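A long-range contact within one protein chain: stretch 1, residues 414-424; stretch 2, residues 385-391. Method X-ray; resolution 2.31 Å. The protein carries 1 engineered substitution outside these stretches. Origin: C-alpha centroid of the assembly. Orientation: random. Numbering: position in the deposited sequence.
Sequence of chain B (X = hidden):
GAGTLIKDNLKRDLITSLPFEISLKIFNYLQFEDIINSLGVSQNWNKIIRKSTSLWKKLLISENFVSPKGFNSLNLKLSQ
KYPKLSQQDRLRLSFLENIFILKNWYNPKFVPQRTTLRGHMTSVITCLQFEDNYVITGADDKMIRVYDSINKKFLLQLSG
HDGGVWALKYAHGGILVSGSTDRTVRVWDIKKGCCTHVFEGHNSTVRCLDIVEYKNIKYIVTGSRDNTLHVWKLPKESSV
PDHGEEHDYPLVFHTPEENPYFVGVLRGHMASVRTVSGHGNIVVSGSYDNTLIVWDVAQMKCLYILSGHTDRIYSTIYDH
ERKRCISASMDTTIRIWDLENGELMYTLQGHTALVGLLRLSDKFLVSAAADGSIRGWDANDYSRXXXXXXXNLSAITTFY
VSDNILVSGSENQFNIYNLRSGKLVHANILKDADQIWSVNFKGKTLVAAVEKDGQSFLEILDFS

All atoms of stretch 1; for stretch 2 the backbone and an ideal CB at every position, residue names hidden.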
# COMPACT_ATOMS: atom_id res chain seq x y z
N PHE B 414 -16.35 7.01 -15.24
CA PHE B 414 -15.13 6.31 -14.88
C PHE B 414 -14.16 7.38 -14.40
O PHE B 414 -13.68 8.20 -15.19
CB PHE B 414 -14.58 5.57 -16.10
CG PHE B 414 -13.34 4.76 -15.82
CD1 PHE B 414 -13.43 3.51 -15.22
CD2 PHE B 414 -12.09 5.23 -16.19
CE1 PHE B 414 -12.29 2.75 -14.98
CE2 PHE B 414 -10.94 4.48 -15.95
CZ PHE B 414 -11.05 3.24 -15.34
N ASN B 415 -13.90 7.40 -13.09
CA ASN B 415 -13.13 8.47 -12.47
C ASN B 415 -11.84 8.00 -11.79
O ASN B 415 -11.80 6.95 -11.15
CB ASN B 415 -13.99 9.22 -11.45
CG ASN B 415 -15.22 9.84 -12.08
OD1 ASN B 415 -15.14 10.52 -13.10
ND2 ASN B 415 -16.38 9.58 -11.48
N ILE B 416 -10.79 8.81 -11.92
CA ILE B 416 -9.52 8.55 -11.26
C ILE B 416 -9.23 9.71 -10.32
O ILE B 416 -9.14 10.87 -10.76
CB ILE B 416 -8.38 8.39 -12.29
CG1 ILE B 416 -8.70 7.26 -13.27
CG2 ILE B 416 -7.04 8.14 -11.60
CD1 ILE B 416 -7.65 7.06 -14.34
N TYR B 417 -9.11 9.42 -9.03
CA TYR B 417 -8.86 10.46 -8.03
C TYR B 417 -7.47 10.39 -7.39
O TYR B 417 -7.00 9.31 -7.02
CB TYR B 417 -9.90 10.41 -6.91
CG TYR B 417 -11.35 10.48 -7.34
CD1 TYR B 417 -12.06 9.32 -7.65
CD2 TYR B 417 -12.02 11.69 -7.41
CE1 TYR B 417 -13.39 9.37 -8.04
CE2 TYR B 417 -13.35 11.76 -7.79
CZ TYR B 417 -14.03 10.60 -8.10
OH TYR B 417 -15.35 10.67 -8.48
N ASN B 418 -6.84 11.55 -7.24
CA ASN B 418 -5.62 11.69 -6.46
C ASN B 418 -6.00 11.79 -4.98
O ASN B 418 -6.57 12.80 -4.55
CB ASN B 418 -4.89 12.96 -6.89
CG ASN B 418 -3.57 13.19 -6.16
OD1 ASN B 418 -3.38 12.76 -5.02
ND2 ASN B 418 -2.65 13.88 -6.82
N LEU B 419 -5.69 10.76 -4.21
CA LEU B 419 -6.07 10.73 -2.80
C LEU B 419 -5.23 11.65 -1.91
O LEU B 419 -5.63 11.96 -0.79
CB LEU B 419 -6.07 9.30 -2.25
CG LEU B 419 -7.11 8.36 -2.86
CD1 LEU B 419 -7.13 7.03 -2.11
CD2 LEU B 419 -8.50 9.01 -2.85
N ARG B 420 -4.07 12.08 -2.40
CA ARG B 420 -3.25 13.03 -1.65
C ARG B 420 -3.82 14.44 -1.71
O ARG B 420 -3.99 15.09 -0.68
CB ARG B 420 -1.81 13.03 -2.15
CG ARG B 420 -1.07 11.74 -1.92
CD ARG B 420 0.40 11.89 -2.21
NE ARG B 420 1.07 10.59 -2.26
CZ ARG B 420 2.36 10.43 -2.53
NH1 ARG B 420 3.12 11.49 -2.79
NH2 ARG B 420 2.88 9.21 -2.55
N SER B 421 -4.11 14.90 -2.92
CA SER B 421 -4.63 16.25 -3.13
C SER B 421 -6.14 16.26 -3.02
O SER B 421 -6.76 17.32 -2.89
CB SER B 421 -4.23 16.75 -4.52
OG SER B 421 -4.95 16.04 -5.52
N GLY B 422 -6.75 15.08 -3.09
CA GLY B 422 -8.19 14.96 -3.02
C GLY B 422 -8.88 15.32 -4.33
O GLY B 422 -10.10 15.38 -4.40
N LYS B 423 -8.09 15.55 -5.37
CA LYS B 423 -8.65 16.04 -6.63
C LYS B 423 -8.82 14.97 -7.71
O LYS B 423 -8.07 14.00 -7.79
CB LYS B 423 -7.80 17.19 -7.16
CG LYS B 423 -7.98 18.49 -6.39
CD LYS B 423 -6.80 19.43 -6.61
CE LYS B 423 -6.54 19.69 -8.09
NZ LYS B 423 -7.47 20.72 -8.65
N LEU B 424 -9.84 15.17 -8.53
CA LEU B 424 -10.10 14.33 -9.68
C LEU B 424 -9.01 14.56 -10.72
O LEU B 424 -8.75 15.70 -11.10
CB LEU B 424 -11.46 14.70 -10.27
CG LEU B 424 -11.97 13.98 -11.53
CD1 LEU B 424 -12.18 12.51 -11.26
CD2 LEU B 424 -13.26 14.63 -12.01
N UNK B 385 -11.54 10.57 6.03
CA UNK B 385 -10.37 11.00 5.27
C UNK B 385 -10.75 11.64 3.95
O UNK B 385 -10.17 12.64 3.55
CB UNK B 385 -9.44 9.81 5.02
N UNK B 386 -11.71 11.04 3.25
CA UNK B 386 -12.20 11.62 2.01
C UNK B 386 -13.65 11.27 1.68
O UNK B 386 -14.21 10.32 2.23
CB UNK B 386 -11.30 11.17 0.86
N UNK B 387 -14.24 12.05 0.79
CA UNK B 387 -15.63 11.88 0.41
C UNK B 387 -15.80 12.24 -1.06
O UNK B 387 -15.38 13.32 -1.49
CB UNK B 387 -16.54 12.73 1.29
N UNK B 388 -16.39 11.34 -1.83
CA UNK B 388 -16.63 11.60 -3.25
C UNK B 388 -18.04 11.20 -3.66
O UNK B 388 -18.68 10.38 -3.00
CB UNK B 388 -15.61 10.85 -4.11
N UNK B 389 -18.50 11.78 -4.76
CA UNK B 389 -19.83 11.47 -5.29
C UNK B 389 -19.84 11.59 -6.81
O UNK B 389 -19.45 12.62 -7.36
CB UNK B 389 -20.88 12.40 -4.68
N UNK B 390 -20.26 10.54 -7.49
CA UNK B 390 -20.43 10.61 -8.94
C UNK B 390 -21.57 11.58 -9.25
O UNK B 390 -22.66 11.46 -8.69
CB UNK B 390 -20.71 9.23 -9.53
N UNK B 391 -21.29 12.55 -10.12
CA UNK B 391 -22.20 13.68 -10.33
C UNK B 391 -23.56 13.29 -10.91
O UNK B 391 -24.53 14.03 -10.77
CB UNK B 391 -21.54 14.70 -11.26

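Residues 385 to 389 belong to a strand that begins earlier in the chain; from 386 to 389 the backbone is extended. The CA-to-CB bonds of 386 and 388 point toward stretch 1, that of 389 points away, and 385 and 387 are out of reach.

Position 385 has nothing of stretch 1 within 5.5 Å of its ideal CB, and many polar or charged residues would suit. The deposited residue is Lys385, which makes no contact with stretch 1.

At position 386 the CA-to-CB bond points toward stretch 1, and the ideal CB lies 5.1 Å from Leu419 CD2. A gap of that size before an apolar methyl favours a leucine, methionine or aromatic side chain. The residue is Phe386. Its ring presents a face to Leu419, whose CD2 lies 3.9 Å from the centroid of the Phe386 ring and only 11° off the normal, a CH-pi contact.

Position 387 is out of reach of stretch 1, so small or polar residues would serve as well as any. It is Ser387.

Position 388 again points toward stretch 1. Its ideal CB is 4.3 Å from Tyr417 CZ, and beyond it lie the Tyr417 ring, the CD2 methyl of Leu419 and the carbonyl oxygen of Gly422. A long, flat side chain fits this setting; phenylalanine or methionine could use the apolar surface, while a donor at the tip could also meet the carbonyl. The residue is Tyr388, which has the largest area covered by stretch 1 of any in its stretch. Its ring lies obliquely against that of Tyr417, with centroids 4.2 Å apart and planes at 31°, and Tyr388 CE1 comes within 3.5 Å of Tyr417 CD2. Leu419 CD2 adds a contact at 4.0 Å to Tyr388 CE2. At the tip, Tyr388 OH donates a weak hydrogen bond to Gly422 O at 3.0 Å.

Position 389 points away, so polar residues of many kinds would suit. It is His389; its backbone contributes instead, as a water donates to His389 O at 3.1 Å and lies 2.9 Å from Tyr417 OH, bridging the stretches.

At position 390 the CA-to-CB bond runs sideways, with the ideal CB 4.8 Å from Asn415 ND2. A side chain that bends back could meet this amide and the Tyr417 hydroxyl; histidine, glutamine or an aromatic would be plausible. His390 does so: its NE2 is 3.2 Å from Asn415 ND2, and its CD2 is 3.7 Å from Tyr417 OH.

Position 391 points sideways, with nothing of stretch 1 within 5.5 Å of its ideal CB; small or polar residues would do. It is Thr391.

Stretch 2, residues 385-391: KFSYHHT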
# COMPACT_ATOMS: atom_id res chain seq x y z
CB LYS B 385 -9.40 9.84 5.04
CG LYS B 385 -9.02 9.11 6.31
CD LYS B 385 -8.46 10.05 7.35
CE LYS B 385 -7.10 10.57 6.95
NZ LYS B 385 -6.40 11.19 8.11
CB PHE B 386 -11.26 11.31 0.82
CG PHE B 386 -11.04 9.84 0.56
CD1 PHE B 386 -11.97 9.09 -0.15
CD2 PHE B 386 -9.88 9.21 0.98
CE1 PHE B 386 -11.76 7.75 -0.42
CE2 PHE B 386 -9.66 7.87 0.72
CZ PHE B 386 -10.61 7.14 0.02
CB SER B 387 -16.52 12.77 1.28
OG SER B 387 -17.87 12.69 0.87
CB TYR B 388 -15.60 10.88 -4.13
CG TYR B 388 -14.18 11.35 -3.93
CD1 TYR B 388 -13.76 12.58 -4.41
CD2 TYR B 388 -13.26 10.55 -3.26
CE1 TYR B 388 -12.45 13.01 -4.22
CE2 TYR B 388 -11.96 10.97 -3.07
CZ TYR B 388 -11.56 12.20 -3.55
OH TYR B 388 -10.26 12.60 -3.36
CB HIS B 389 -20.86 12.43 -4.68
CG HIS B 389 -22.15 11.77 -4.33
ND1 HIS B 389 -22.57 11.61 -3.02
CD2 HIS B 389 -23.13 11.24 -5.10
CE1 HIS B 389 -23.75 11.01 -3.01
NE2 HIS B 389 -24.10 10.77 -4.26
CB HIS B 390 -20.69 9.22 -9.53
CG HIS B 390 -19.46 8.37 -9.61
ND1 HIS B 390 -19.36 7.27 -10.45
CD2 HIS B 390 -18.27 8.45 -8.97
CE1 HIS B 390 -18.17 6.72 -10.32
NE2 HIS B 390 -17.49 7.41 -9.42
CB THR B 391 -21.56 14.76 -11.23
OG1 THR B 391 -21.08 14.16 -12.44
CG2 THR B 391 -20.41 15.44 -10.52
O HOH W 1 -16.70 13.20 -8.63
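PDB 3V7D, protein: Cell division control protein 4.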